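Local coordinates for replicase polyprotein 1a (Avian infectious bronchitis virus, PDB 3LD1), which is of unsettled function, being part of non-structural protein 2, which viral proteolysis releases from the coronavirus replicase polyprotein, at residues T23-K28 / I131-V136; D116-T121 / S143-R148. The protein carries 3 engineered substitutions. One frame throughout, in Å; residues are numbered along the deposited sequence.

Interaction 1 of 2, residues T23-K28 / I131-V136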
loop_
_atom_site.group_PDB
_atom_site.type_symbol
_atom_site.label_atom_id
_atom_site.label_comp_id
_atom_site.label_asym_id
_atom_site.label_seq_id
_atom_site.Cartn_x
_atom_site.Cartn_y
_atom_site.Cartn_z
ATOM N N THR A 23 -0.839 -23.900 -13.171
ATOM C CA THR A 23 0.282 -23.761 -12.243
ATOM C C THR A 23 0.003 -24.482 -10.916
ATOM O O THR A 23 -1.177 -24.608 -10.488
ATOM C CB THR A 23 0.600 -22.289 -11.942
ATOM O OG1 THR A 23 1.853 -22.220 -11.243
ATOM C CG2 THR A 23 -0.510 -21.667 -11.089
ATOM N N SER A 24 1.082 -25.002 -10.319
ATOM C CA SER A 24 0.952 -25.807 -9.109
ATOM C C SER A 24 1.307 -24.855 -7.985
ATOM O O SER A 24 1.048 -25.124 -6.797
ATOM C CB SER A 24 1.881 -27.081 -9.125
ATOM O OG SER A 24 3.208 -26.828 -9.603
ATOM N N HIS A 25 1.877 -23.715 -8.369
ATOM C CA HIS A 25 2.403 -22.822 -7.399
ATOM C C HIS A 25 1.347 -22.485 -6.391
ATOM O O HIS A 25 0.206 -22.295 -6.777
ATOM C CB HIS A 25 2.953 -21.595 -8.021
ATOM C CG HIS A 25 3.867 -20.860 -7.109
ATOM N ND1 HIS A 25 3.405 -20.115 -6.039
ATOM C CD2 HIS A 25 5.217 -20.804 -7.063
ATOM C CE1 HIS A 25 4.434 -19.597 -5.399
ATOM N NE2 HIS A 25 5.543 -19.992 -6.006
ATOM N N ASN A 26 1.712 -22.516 -5.100
ATOM C CA ASN A 26 0.815 -22.115 -3.993
ATOM C C ASN A 26 1.180 -20.694 -3.514
ATOM O O ASN A 26 2.124 -20.516 -2.721
ATOM C CB ASN A 26 0.795 -23.150 -2.822
ATOM C CG ASN A 26 -0.008 -22.651 -1.571
ATOM O OD1 ASN A 26 -0.382 -21.462 -1.437
ATOM N ND2 ASN A 26 -0.260 -23.576 -0.644
ATOM N N PRO A 27 0.430 -19.681 -3.981
ATOM C CA PRO A 27 0.821 -18.235 -3.780
ATOM C C PRO A 27 0.619 -17.711 -2.327
ATOM O O PRO A 27 -0.461 -17.825 -1.756
ATOM C CB PRO A 27 -0.098 -17.473 -4.763
ATOM C CG PRO A 27 -1.389 -18.346 -4.791
ATOM C CD PRO A 27 -0.870 -19.822 -4.668
ATOM N N LYS A 28 1.677 -17.111 -1.785
ATOM C CA LYS A 28 1.729 -16.692 -0.398
ATOM C C LYS A 28 0.615 -15.632 -0.158
ATOM O O LYS A 28 -0.157 -15.757 0.832
ATOM C CB LYS A 28 3.189 -16.214 -0.069
ATOM C CG LYS A 28 3.490 -15.232 1.208
ATOM C CD LYS A 28 2.728 -15.626 2.579
ATOM C CE LYS A 28 3.665 -15.697 3.816
ATOM N NZ LYS A 28 4.631 -14.531 3.902
ATOM N N ILE A 131 -8.745 -17.416 -6.201
ATOM C CA ILE A 131 -9.065 -16.029 -6.142
ATOM C C ILE A 131 -7.855 -15.173 -6.397
ATOM O O ILE A 131 -7.819 -14.349 -7.337
ATOM C CB ILE A 131 -9.701 -15.649 -4.790
ATOM C CG1 ILE A 131 -11.000 -16.477 -4.595
ATOM C CG2 ILE A 131 -9.904 -14.151 -4.744
ATOM C CD1 ILE A 131 -12.072 -15.764 -3.927
ATOM N N LEU A 132 -6.802 -15.390 -5.625
ATOM C CA LEU A 132 -5.598 -14.597 -5.913
ATOM C C LEU A 132 -5.163 -14.709 -7.378
ATOM O O LEU A 132 -4.696 -13.753 -7.898
ATOM C CB LEU A 132 -4.465 -14.864 -4.936
ATOM C CG LEU A 132 -4.206 -14.213 -3.549
ATOM C CD1 LEU A 132 -5.128 -13.041 -2.979
ATOM C CD2 LEU A 132 -4.068 -15.381 -2.521
ATOM N N TRP A 133 -5.316 -15.828 -8.059
ATOM C CA TRP A 133 -4.838 -15.894 -9.456
ATOM C C TRP A 133 -5.775 -15.081 -10.388
ATOM O O TRP A 133 -5.336 -14.359 -11.332
ATOM C CB TRP A 133 -4.654 -17.340 -9.986
ATOM C CG TRP A 133 -3.559 -18.260 -9.287
ATOM C CD1 TRP A 133 -3.787 -19.479 -8.722
ATOM C CD2 TRP A 133 -2.124 -18.039 -9.139
ATOM N NE1 TRP A 133 -2.638 -20.002 -8.190
ATOM C CE2 TRP A 133 -1.597 -19.165 -8.458
ATOM C CE3 TRP A 133 -1.252 -16.997 -9.490
ATOM C CZ2 TRP A 133 -0.251 -19.287 -8.123
ATOM C CZ3 TRP A 133 0.087 -17.135 -9.197
ATOM C CH2 TRP A 133 0.583 -18.276 -8.495
ATOM N N LEU A 134 -7.068 -15.162 -10.097
ATOM C CA LEU A 134 -8.071 -14.341 -10.808
ATOM C C LEU A 134 -7.647 -12.855 -10.745
ATOM O O LEU A 134 -7.725 -12.112 -11.752
ATOM C CB LEU A 134 -9.490 -14.563 -10.256
ATOM C CG LEU A 134 -9.985 -16.016 -10.474
ATOM C CD1 LEU A 134 -11.350 -16.266 -9.894
ATOM C CD2 LEU A 134 -9.978 -16.472 -11.953
ATOM N N GLN A 135 -7.123 -12.487 -9.577
ATOM C CA GLN A 135 -6.792 -11.119 -9.304
ATOM C C GLN A 135 -5.525 -10.750 -10.028
ATOM O O GLN A 135 -5.159 -9.579 -10.058
ATOM C CB GLN A 135 -6.743 -10.827 -7.802
ATOM C CG GLN A 135 -8.114 -10.902 -7.160
ATOM C CD GLN A 135 -8.019 -11.103 -5.650
ATOM O OE1 GLN A 135 -7.009 -11.615 -5.205
ATOM N NE2 GLN A 135 -9.057 -10.692 -4.849
ATOM N N VAL A 136 -4.892 -11.719 -10.672
ATOM C CA VAL A 136 -3.739 -11.381 -11.530
ATOM C C VAL A 136 -3.937 -11.875 -12.942
ATOM O O VAL A 136 -3.006 -11.867 -13.736
ATOM C CB VAL A 136 -2.337 -11.890 -10.939
ATOM C CG1 VAL A 136 -1.971 -11.096 -9.710
ATOM C CG2 VAL A 136 -2.404 -13.343 -10.547
#
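Trp133 reaches from helix 128-134 into the loop 23-28, where Pro27 and Thr23 grip its indole from opposite faces. On one face lies the proline ring: Pro27 CG sits 3.5 Å above the indole plane of Trp133 and shifted toward the rim, a CH-pi contact with the six-membered ring, while Pro27 CD comes within 3.6 Å of Trp133 CZ2. From the other face the methyl group of Thr23 approaches the five-membered ring, again off-centre, with Thr23 CG2 3.8 Å from Trp133 CE2.

Polar contact is confined to the edge. The backbone oxygen of His25 lies beside the rim, near the ring plane, with His25 O 3.3 Å from Trp133 CZ2. His25 CB stands beside the same rim, 4.0 Å from Trp133 CZ2. Leu132 lies alongside more loosely, Leu132 CD2 being 4.4 Å from Pro27 O.

The loop is shaped for this by an ST turn: His25 N donates to Thr23 OG1 at 3.2 Å. With OG1 anti to the backbone N (chi1 -169°), the hydroxyl serves the turn and CG2 is left for the indole. Phe20 meets Trp133 edge-to-face, and Pro27 also packs on Ala33 of helix 30-46.

The chemistry is thus that of an aromatic plate clamped between two aliphatic groups, joined by dispersion and CH-pi contacts instead of directional bonds between the segments.

Interaction 2 of 2, residues D116-T121 / S143-R148; sequences DARALT and SAMAMR. Engineered in segment 116-121: Leu120 (natural residue Gln).
Asp116 and Arg148 are joined by a salt bridge at the flank of a helix pair whose centre is packed with small and apolar groups. Arg148 NE donates to Asp116 OD1 at 2.5 Å, a length to be read with reserve at this resolution. The N-H points fairly straight at the oxygen (157°), which lies at the guanidinium edge and is met nearly along its C-O bond. The planes are 49° apart, and OD1 alone carries the pairing between these two residues.

The backbone acceptor Ala119 O is taken by Arg149 NE, a second arginine bond between the same two helices. Met145 O, touched by the Ala119 methyl (Ala119 CB to Met145 O 3.6 Å), accepts Arg148 N within its own helix. Ser143 OG bonds to the backbone oxygens of Lys139 and Ile140.

Ala119 occupies the closest part of the interface, Ala119 CA lying 5.4 Å from Ala146 CA, and its methyl also meets Arg148 CB. Met145 bends at chi2 and chi3, and Met145 SD lies 3.7 Å from Arg118 CG; the guanidinium of Arg118 leads away from the contact.

The segments 116-121 and 143-148 cross at -60°, their axes 8.0 Å apart at closest approach. Trp108 of helix 105-108 touches both Arg118 and Met145, while Met147 packs on Ile198 and Phe205 of helix 194-207, placing helix 140-162 between helices 112-121 and 194-207.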
loop_
_atom_site.group_PDB
_atom_site.type_symbol
_atom_site.label_atom_id
_atom_site.label_comp_id
_atom_site.label_asym_id
_atom_site.label_seq_id
_atom_site.Cartn_x
_atom_site.Cartn_y
_atom_site.Cartn_z
ATOM N N ASP A 116 -19.942 -6.005 -8.776
ATOM C CA ASP A 116 -19.748 -6.103 -7.318
ATOM C C ASP A 116 -20.316 -7.377 -6.692
ATOM O O ASP A 116 -19.703 -7.946 -5.760
ATOM C CB ASP A 116 -20.346 -4.907 -6.570
ATOM C CG ASP A 116 -19.457 -3.701 -6.622
ATOM O OD1 ASP A 116 -18.288 -3.787 -7.133
ATOM O OD2 ASP A 116 -19.957 -2.647 -6.172
ATOM N N ALA A 117 -21.452 -7.802 -7.206
ATOM C CA ALA A 117 -22.104 -8.992 -6.702
ATOM C C ALA A 117 -21.324 -10.262 -7.139
ATOM O O ALA A 117 -21.071 -11.151 -6.348
ATOM C CB ALA A 117 -23.614 -9.045 -7.116
ATOM N N ARG A 118 -20.848 -10.310 -8.352
ATOM C CA ARG A 118 -20.068 -11.459 -8.701
ATOM C C ARG A 118 -18.814 -11.482 -7.833
ATOM O O ARG A 118 -18.438 -12.575 -7.399
ATOM C CB ARG A 118 -19.675 -11.431 -10.173
ATOM C CG ARG A 118 -18.625 -12.513 -10.509
ATOM C CD ARG A 118 -19.268 -13.886 -10.595
ATOM N NE ARG A 118 -19.608 -14.343 -9.244
ATOM C CZ ARG A 118 -20.154 -15.529 -8.973
ATOM N NH1 ARG A 118 -20.437 -15.871 -7.733
ATOM N NH2 ARG A 118 -20.421 -16.368 -9.962
ATOM N N ALA A 119 -18.193 -10.302 -7.581
ATOM C CA ALA A 119 -16.958 -10.198 -6.755
ATOM C C ALA A 119 -17.148 -10.696 -5.340
ATOM O O ALA A 119 -16.263 -11.270 -4.747
ATOM C CB ALA A 119 -16.493 -8.786 -6.655
ATOM N N LEU A 120 -18.286 -10.340 -4.747
ATOM C CA LEU A 120 -18.404 -10.388 -3.311
ATOM C C LEU A 120 -18.621 -11.857 -2.973
ATOM O O LEU A 120 -18.202 -12.371 -1.949
ATOM C CB LEU A 120 -19.629 -9.557 -2.932
ATOM C CG LEU A 120 -20.250 -9.777 -1.534
ATOM C CD1 LEU A 120 -19.230 -9.269 -0.451
ATOM C CD2 LEU A 120 -21.618 -9.122 -1.432
ATOM N N THR A 121 -19.247 -12.514 -3.920
ATOM C CA THR A 121 -19.731 -13.879 -3.855
ATOM C C THR A 121 -18.725 -14.915 -4.394
ATOM O O THR A 121 -18.850 -16.127 -4.216
ATOM C CB THR A 121 -20.970 -13.824 -4.734
ATOM O OG1 THR A 121 -22.096 -13.712 -3.861
ATOM C CG2 THR A 121 -21.094 -14.956 -5.621
ATOM N N SER A 143 -9.785 -9.812 -13.985
ATOM C CA SER A 143 -8.986 -9.222 -12.913
ATOM C C SER A 143 -9.723 -7.999 -12.302
ATOM O O SER A 143 -9.853 -7.891 -11.062
ATOM C CB SER A 143 -7.594 -8.867 -13.397
ATOM O OG SER A 143 -7.676 -8.144 -14.624
ATOM N N ALA A 144 -10.334 -7.146 -13.150
ATOM C CA ALA A 144 -10.965 -5.909 -12.576
ATOM C C ALA A 144 -12.100 -6.242 -11.647
ATOM O O ALA A 144 -12.247 -5.614 -10.597
ATOM C CB ALA A 144 -11.417 -4.989 -13.612
ATOM N N MET A 145 -12.868 -7.266 -12.003
ATOM C CA MET A 145 -13.998 -7.719 -11.171
ATOM C C MET A 145 -13.444 -8.303 -9.905
ATOM O O MET A 145 -13.825 -7.889 -8.832
ATOM C CB MET A 145 -14.852 -8.783 -11.947
ATOM C CG MET A 145 -16.057 -9.462 -11.150
ATOM S SD MET A 145 -15.398 -10.698 -10.028
ATOM C CE MET A 145 -14.721 -11.901 -11.125
ATOM N N ALA A 146 -12.517 -9.266 -10.019
ATOM C CA ALA A 146 -11.924 -9.933 -8.795
ATOM C C ALA A 146 -11.215 -9.004 -7.826
ATOM O O ALA A 146 -11.279 -9.220 -6.593
ATOM C CB ALA A 146 -10.936 -11.132 -9.206
ATOM N N MET A 147 -10.475 -8.037 -8.371
ATOM C CA MET A 147 -9.787 -7.079 -7.534
ATOM C C MET A 147 -10.734 -6.276 -6.662
ATOM O O MET A 147 -10.321 -5.739 -5.633
ATOM C CB MET A 147 -8.898 -6.135 -8.337
ATOM C CG MET A 147 -7.629 -6.768 -8.902
ATOM S SD MET A 147 -6.587 -5.537 -9.743
ATOM C CE MET A 147 -7.052 -5.630 -11.434
ATOM N N ARG A 148 -12.006 -6.208 -7.051
ATOM C CA ARG A 148 -12.914 -5.435 -6.272
ATOM C C ARG A 148 -12.827 -5.857 -4.822
ATOM O O ARG A 148 -13.127 -5.067 -3.983
ATOM C CB ARG A 148 -14.366 -5.466 -6.849
ATOM C CG ARG A 148 -14.416 -4.745 -8.204
ATOM C CD ARG A 148 -15.743 -4.908 -8.918
ATOM N NE ARG A 148 -16.462 -3.650 -8.871
ATOM C CZ ARG A 148 -16.321 -2.710 -9.778
ATOM N NH1 ARG A 148 -15.542 -2.931 -10.834
ATOM N NH2 ARG A 148 -16.983 -1.593 -9.644
#

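In the fold
From the N terminus, the chain passes through the loop 23-28 between helices 13-20 and 30-46, and interaction 1 closes a long excursion when helix 128-134 returns to it. Within that excursion lies segment 116-121, whose partner 143-148 comes only after helix 128-134; the two closures therefore cross instead of nesting. Interaction 2 closes a much shorter connection of 21 residues, which contains helix 128-134. Their centres are about 16 Å apart, yet they touch directly: Gln135 NE2 probably donates to Ala146 O, and Leu134 packs on Ala146. Helix 128-134 thus bridges the N-terminal loop and the helical bundle around 140-162.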